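Local coordinates for DUF3845 domain-containing protein (Bacteroides thetaiotaomicron VPI-5482, PDB 3GF6) that is of unknown function but is a bacterial lipoprotein with an all-beta fold, probably related to the C1q and TNF families, at residues A[37-42]-A[209-214]; A[135-140]-A[154-159]. All blocks are in the same frame, centred on the assembly; numbering follows the deposited sequence.

In the fold
The two contacts sample the two antiparallel sheets of this all-beta chain. Contact 1 (37-42 with 209-214) joins strands 40-46 and 203-219 of one sheet, its segments 167 residues apart in sequence, and its centre is about 14 Å from that of the chain. Contact 2 (135-140 with 154-159) joins neighbouring strands of the other sheet and lies deeper, about 7 Å from the chain centre; both its segments fall in the sequence between those of contact 1. Their centres are about 19 Å apart and their nearest atoms about 9 Å, without touching. Separate ethanediol molecules, probably from the crystallisation liquor, lie by Y214 and about 4 Å from the F154 side chain, but neither place is an established site.

Contact 1 (A[37-42]-A[209-214]); sequences EEDYVL and IDKESY. With EDO (1,2-ethanediol), chain G.
Y40 and I209 form an antiparallel hydrogen-bonded pair, with Y40 N to I209 O and I209 N to Y40 O both 2.9 Å. Their side chains run side by side: I209 CB lies over one face of the Y40 ring, 27° off its normal and 3.6 Å from Y40 CE2. I209 CG1 reaches Y40 OH at 3.6 Å, a hydroxyl that also hydrogen-bonds K64 O and S81 OG. An alanine at Y40 would probably leave I209 uncovered on this side and those two oxygens without their shared partner.

K211 CB rests on E38 C at 3.4 Å; CG and CE pass D39 OD1, while CD nears E37 O at 4.0 Å. Bends at chi3 and chi4 take NZ to a salt bridge with E212 OE2, its hydrogen bond weak, and to a water shared with D39 OD1. With D39 CG anti to the carbonyl carbon (chi1 -60°), K211 N donates to D39 OD1 (2.8 Å, 153° at the hydrogen) on its anti side, out of the carboxylate plane. D39 OD2 and D210 OD1, 4.1 Å apart, would probably repel, though a water bonds both, D210 weakly, and R208 and K119 form salt bridges with D210. An antiparallel bridge thus runs into a type I beta turn, D210 to S213, within the long strand 203-219.

Contact 2 (A[135-140]-A[154-159]); sequences YAQLAS and FMCKGG
L138 faces both F154 and M155, and its carbonyl shows why: L138 O accepts from F154 N at 2.9 Å and from M155 N at 3.0 Å. Two residues opposite one, with both amides on a single oxygen, define a classic beta bulge. The short axes run antiparallel (179°); past the bulge, A136 and K157 pair through two backbone bonds, and L138 N also donates to M155 O.

The tight part lies on the face carrying Y135, Q137, C156 and G158. Y135 CB is 3.5 Å from G158 CA, where a side chain on the glycine would crowd it. C156 SG sits 3.8 Å from Y135 CD2, obliquely to the ring, 51° off its normal. The face of A136, L138 and M155 has ordinary apolar packing. L138 CB meets M155 CB at 3.9 Å. The selenomethionine side chain of M155 bends at chi3 (71°), which brings CE to 3.8 Å from A136 CB, against the A136 carbonyl. I176 and Y178 of strand 171-183, in the other sheet, pack on this face.

The solvent side is the S140 end: S140 is partly exposed while its partners are buried, and bonding between the two strands stops there. F154 CZ touches S140 CB at 3.8 Å, while S140 N and A139 CA lie obliquely to the ring.

Chemically, backbone polar groups are paired across the strands, and the side chains between them are largely apolar. The amine of K157 is taken up by D14 and E16 instead. Q137 OE1 is buried with no assigned partner in the model, 3.4 Å from C156 SG, so this oxygen probably pays some desolvation cost.

Contact 1 (A[37-42]-A[209-214])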
loop_
_atom_site.group_PDB
_atom_site.type_symbol
_atom_site.label_atom_id
_atom_site.label_comp_id
_atom_site.label_asym_id
_atom_site.label_seq_id
_atom_site.Cartn_x
_atom_site.Cartn_y
_atom_site.Cartn_z
ATOM N N GLU A 37 15.997 6.261 -7.263
ATOM C CA GLU A 37 17.046 6.296 -8.278
ATOM C C GLU A 37 17.432 4.910 -8.746
ATOM O O GLU A 37 18.103 4.758 -9.754
ATOM C CB GLU A 37 18.283 7.023 -7.751
ATOM C CG GLU A 37 18.031 8.518 -7.454
ATOM C CD GLU A 37 19.250 9.212 -6.856
ATOM O OE1 GLU A 37 20.355 8.669 -6.982
ATOM O OE2 GLU A 37 19.092 10.274 -6.248
ATOM N N GLU A 38 17.031 3.901 -7.999
ATOM C CA GLU A 38 17.257 2.523 -8.389
ATOM C C GLU A 38 16.189 1.645 -7.754
ATOM O O GLU A 38 15.445 2.075 -6.843
ATOM C CB GLU A 38 18.634 2.070 -7.939
ATOM C CG GLU A 38 18.831 2.068 -6.480
ATOM C CD GLU A 38 20.283 1.727 -6.073
ATOM O OE1 GLU A 38 21.109 1.489 -6.964
ATOM O OE2 GLU A 38 20.583 1.702 -4.860
ATOM N N ASP A 39 16.093 0.428 -8.270
ATOM C CA ASP A 39 15.171 -0.551 -7.690
ATOM C C ASP A 39 15.672 -0.960 -6.306
ATOM O O ASP A 39 16.884 -0.955 -6.015
ATOM C CB ASP A 39 15.140 -1.861 -8.484
ATOM C CG ASP A 39 14.713 -1.711 -9.936
ATOM O OD1 ASP A 39 14.189 -0.683 -10.397
ATOM O OD2 ASP A 39 14.948 -2.707 -10.645
ATOM N N TYR A 40 14.765 -1.416 -5.463
ATOM C CA TYR A 40 15.206 -2.081 -4.203
ATOM C C TYR A 40 14.291 -3.243 -3.846
ATOM O O TYR A 40 13.189 -3.349 -4.389
ATOM C CB TYR A 40 15.334 -1.078 -3.067
ATOM C CG TYR A 40 14.037 -0.584 -2.471
ATOM C CD1 TYR A 40 13.426 -1.282 -1.433
ATOM C CD2 TYR A 40 13.418 0.570 -2.945
ATOM C CE1 TYR A 40 12.258 -0.854 -0.877
ATOM C CE2 TYR A 40 12.255 1.017 -2.390
ATOM C CZ TYR A 40 11.652 0.281 -1.359
ATOM O OH TYR A 40 10.482 0.717 -0.780
ATOM N N VAL A 41 14.761 -4.124 -2.971
ATOM C CA VAL A 41 13.958 -5.292 -2.654
ATOM C C VAL A 41 13.788 -5.458 -1.142
ATOM O O VAL A 41 14.783 -5.592 -0.417
ATOM C CB VAL A 41 14.582 -6.540 -3.264
ATOM C CG1 VAL A 41 13.774 -7.797 -2.902
ATOM C CG2 VAL A 41 14.692 -6.396 -4.822
ATOM N N LEU A 42 12.542 -5.410 -0.660
ATOM C CA LEU A 42 12.245 -5.834 0.706
ATOM C C LEU A 42 12.315 -7.379 0.746
ATOM O O LEU A 42 11.747 -8.018 -0.147
ATOM C CB LEU A 42 10.853 -5.331 1.106
ATOM C CG LEU A 42 10.202 -5.818 2.395
ATOM C CD1 LEU A 42 11.103 -5.636 3.659
ATOM C CD2 LEU A 42 8.843 -5.075 2.523
ATOM N N ILE A 209 10.464 -2.976 -5.316
ATOM C CA ILE A 209 9.888 -1.678 -5.661
ATOM C C ILE A 209 10.833 -1.135 -6.739
ATOM O O ILE A 209 12.051 -0.931 -6.488
ATOM C CB ILE A 209 9.832 -0.719 -4.470
ATOM C CG1 ILE A 209 8.904 -1.283 -3.386
ATOM C CG2 ILE A 209 9.450 0.718 -4.930
ATOM C CD1 ILE A 209 7.384 -1.427 -3.809
ATOM N N ASP A 210 10.275 -0.971 -7.939
ATOM C CA ASP A 210 11.056 -0.526 -9.095
ATOM C C ASP A 210 11.322 0.964 -8.966
ATOM O O ASP A 210 10.543 1.737 -8.365
ATOM C CB ASP A 210 10.361 -0.823 -10.422
ATOM C CG ASP A 210 10.375 -2.317 -10.797
ATOM O OD1 ASP A 210 10.883 -3.154 -10.062
ATOM O OD2 ASP A 210 9.832 -2.659 -11.854
ATOM N N LYS A 211 12.402 1.375 -9.601
ATOM C CA LYS A 211 12.887 2.756 -9.520
ATOM C C LYS A 211 11.885 3.795 -10.033
ATOM O O LYS A 211 11.964 4.939 -9.643
ATOM C CB LYS A 211 14.232 2.882 -10.245
ATOM C CG LYS A 211 14.171 3.036 -11.720
ATOM C CD LYS A 211 15.582 3.024 -12.341
ATOM C CE LYS A 211 15.827 1.792 -13.184
ATOM N NZ LYS A 211 14.899 1.719 -14.364
ATOM N N GLU A 212 10.943 3.390 -10.894
ATOM C CA GLU A 212 9.920 4.284 -11.418
ATOM C C GLU A 212 8.870 4.681 -10.365
ATOM O O GLU A 212 8.127 5.616 -10.575
ATOM C CB GLU A 212 9.178 3.641 -12.595
ATOM C CG GLU A 212 10.000 3.458 -13.875
ATOM C CD GLU A 212 10.927 2.260 -13.887
ATOM O OE1 GLU A 212 10.954 1.403 -12.975
ATOM O OE2 GLU A 212 11.681 2.195 -14.852
ATOM N N SER A 213 8.799 3.973 -9.237
ATOM C CA SER A 213 7.798 4.256 -8.232
ATOM C C SER A 213 8.067 5.623 -7.612
ATOM O O SER A 213 9.217 5.995 -7.369
ATOM C CB SER A 213 7.765 3.174 -7.164
ATOM O OG SER A 213 7.535 1.882 -7.702
ATOM N N TYR A 214 6.994 6.375 -7.394
ATOM C CA TYR A 214 7.063 7.690 -6.750
ATOM C C TYR A 214 5.720 8.063 -6.147
ATOM O O TYR A 214 4.680 7.503 -6.506
ATOM C CB TYR A 214 7.483 8.796 -7.738
ATOM C CG TYR A 214 6.411 9.238 -8.691
ATOM C CD1 TYR A 214 5.550 10.282 -8.356
ATOM C CD2 TYR A 214 6.252 8.611 -9.917
ATOM C CE1 TYR A 214 4.542 10.699 -9.220
ATOM C CE2 TYR A 214 5.275 9.012 -10.813
ATOM C CZ TYR A 214 4.403 10.048 -10.446
ATOM O OH TYR A 214 3.469 10.471 -11.321
HETATM C C1 EDO G . 0.427 9.553 -11.764
HETATM O O1 EDO G . 1.479 8.640 -12.096
HETATM C C2 EDO G . -0.071 10.161 -13.077
HETATM O O2 EDO G . 0.375 11.513 -13.183
HETATM O O HOH W 1 13.181 -0.495 -12.926
HETATM O O HOH W 2 13.074 -4.037 -12.213
#

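Contact 2 (A[135-140]-A[154-159])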
loop_
_atom_site.group_PDB
_atom_site.type_symbol
_atom_site.label_atom_id
_atom_site.label_comp_id
_atom_site.label_asym_id
_atom_site.label_seq_id
_atom_site.Cartn_x
_atom_site.Cartn_y
_atom_site.Cartn_z
ATOM N N TYR A 135 -3.774 -6.371 -2.525
ATOM C CA TYR A 135 -4.243 -5.109 -3.068
ATOM C C TYR A 135 -3.495 -3.896 -2.545
ATOM O O TYR A 135 -2.996 -3.923 -1.420
ATOM C CB TYR A 135 -5.724 -4.926 -2.832
ATOM C CG TYR A 135 -6.231 -4.735 -1.420
ATOM C CD1 TYR A 135 -6.422 -5.815 -0.563
ATOM C CD2 TYR A 135 -6.585 -3.488 -0.966
ATOM C CE1 TYR A 135 -6.992 -5.624 0.699
ATOM C CE2 TYR A 135 -7.120 -3.291 0.304
ATOM C CZ TYR A 135 -7.313 -4.361 1.122
ATOM O OH TYR A 135 -7.908 -4.160 2.312
ATOM N N ALA A 136 -3.441 -2.844 -3.381
ATOM C CA ALA A 136 -2.848 -1.539 -3.046
ATOM C C ALA A 136 -3.971 -0.568 -2.730
ATOM O O ALA A 136 -5.016 -0.569 -3.400
ATOM C CB ALA A 136 -1.934 -0.997 -4.186
ATOM N N GLN A 137 -3.788 0.210 -1.673
ATOM C CA GLN A 137 -4.819 1.140 -1.264
ATOM C C GLN A 137 -4.303 2.473 -0.753
ATOM O O GLN A 137 -3.397 2.537 0.074
ATOM C CB GLN A 137 -5.688 0.490 -0.192
ATOM C CG GLN A 137 -6.855 1.314 0.235
ATOM C CD GLN A 137 -7.929 0.455 0.834
ATOM O OE1 GLN A 137 -8.764 -0.061 0.111
ATOM N NE2 GLN A 137 -7.913 0.286 2.166
ATOM N N LEU A 138 -4.902 3.529 -1.307
ATOM C CA LEU A 138 -4.729 4.908 -0.832
ATOM C C LEU A 138 -6.072 5.304 -0.240
ATOM O O LEU A 138 -7.084 5.191 -0.908
ATOM C CB LEU A 138 -4.400 5.816 -1.991
ATOM C CG LEU A 138 -4.072 7.253 -1.702
ATOM C CD1 LEU A 138 -2.668 7.246 -0.992
ATOM C CD2 LEU A 138 -4.142 8.123 -3.027
ATOM N N ALA A 139 -6.055 5.785 1.001
ATOM C CA ALA A 139 -7.254 6.000 1.798
ATOM C C ALA A 139 -6.988 6.949 2.958
ATOM O O ALA A 139 -5.847 7.092 3.405
ATOM C CB ALA A 139 -7.783 4.655 2.334
ATOM N N SER A 140 -8.047 7.569 3.458
ATOM C CA SER A 140 -7.969 8.376 4.686
ATOM C C SER A 140 -8.255 7.561 5.964
ATOM O O SER A 140 -8.316 8.137 7.017
ATOM C CB SER A 140 -8.884 9.589 4.567
ATOM O OG SER A 140 -10.224 9.156 4.628
ATOM N N PHE A 154 -9.706 6.167 -1.567
ATOM C CA PHE A 154 -9.423 7.006 -2.748
ATOM C C PHE A 154 -8.980 6.151 -3.950
ATOM O O PHE A 154 -9.323 6.437 -5.096
ATOM C CB PHE A 154 -8.356 8.070 -2.425
ATOM C CG PHE A 154 -8.726 8.997 -1.277
ATOM C CD1 PHE A 154 -10.036 9.401 -1.065
ATOM C CD2 PHE A 154 -7.746 9.402 -0.357
ATOM C CE1 PHE A 154 -10.363 10.236 0.011
ATOM C CE2 PHE A 154 -8.072 10.220 0.713
ATOM C CZ PHE A 154 -9.374 10.635 0.895
HETATM N N MSE A 155 -8.200 5.100 -3.663
HETATM C CA MSE A 155 -7.697 4.193 -4.681
HETATM C C MSE A 155 -7.633 2.819 -4.063
HETATM O O MSE A 155 -7.103 2.621 -2.956
HETATM C CB MSE A 155 -6.297 4.577 -5.195
HETATM C CG MSE A 155 -5.848 3.815 -6.450
HETATM SE SE MSE A 155 -3.919 3.613 -6.569
HETATM C CE MSE A 155 -3.617 2.302 -5.130
ATOM N N CYS A 156 -8.179 1.853 -4.777
ATOM C CA CYS A 156 -8.098 0.462 -4.344
ATOM C C CYS A 156 -7.948 -0.399 -5.588
ATOM O O CYS A 156 -8.842 -0.435 -6.428
ATOM C CB CYS A 156 -9.355 0.046 -3.548
ATOM S SG CYS A 156 -9.244 -1.628 -2.880
ATOM N N LYS A 157 -6.814 -1.070 -5.703
ATOM C CA LYS A 157 -6.503 -1.930 -6.837
ATOM C C LYS A 157 -6.035 -3.284 -6.335
ATOM O O LYS A 157 -4.946 -3.426 -5.737
ATOM C CB LYS A 157 -5.484 -1.303 -7.799
ATOM C CG LYS A 157 -6.054 -0.107 -8.588
ATOM C CD LYS A 157 -5.000 0.662 -9.324
ATOM C CE LYS A 157 -5.585 1.999 -9.872
ATOM N NZ LYS A 157 -6.743 1.907 -10.840
ATOM N N GLY A 158 -6.880 -4.279 -6.563
ATOM C CA GLY A 158 -6.603 -5.651 -6.155
ATOM C C GLY A 158 -6.556 -6.695 -7.242
ATOM O O GLY A 158 -7.106 -6.548 -8.349
ATOM N N GLY A 159 -5.886 -7.782 -6.933
ATOM C CA GLY A 159 -5.918 -8.964 -7.804
ATOM C C GLY A 159 -5.416 -8.605 -9.192
ATOM O O GLY A 159 -4.407 -7.891 -9.330
#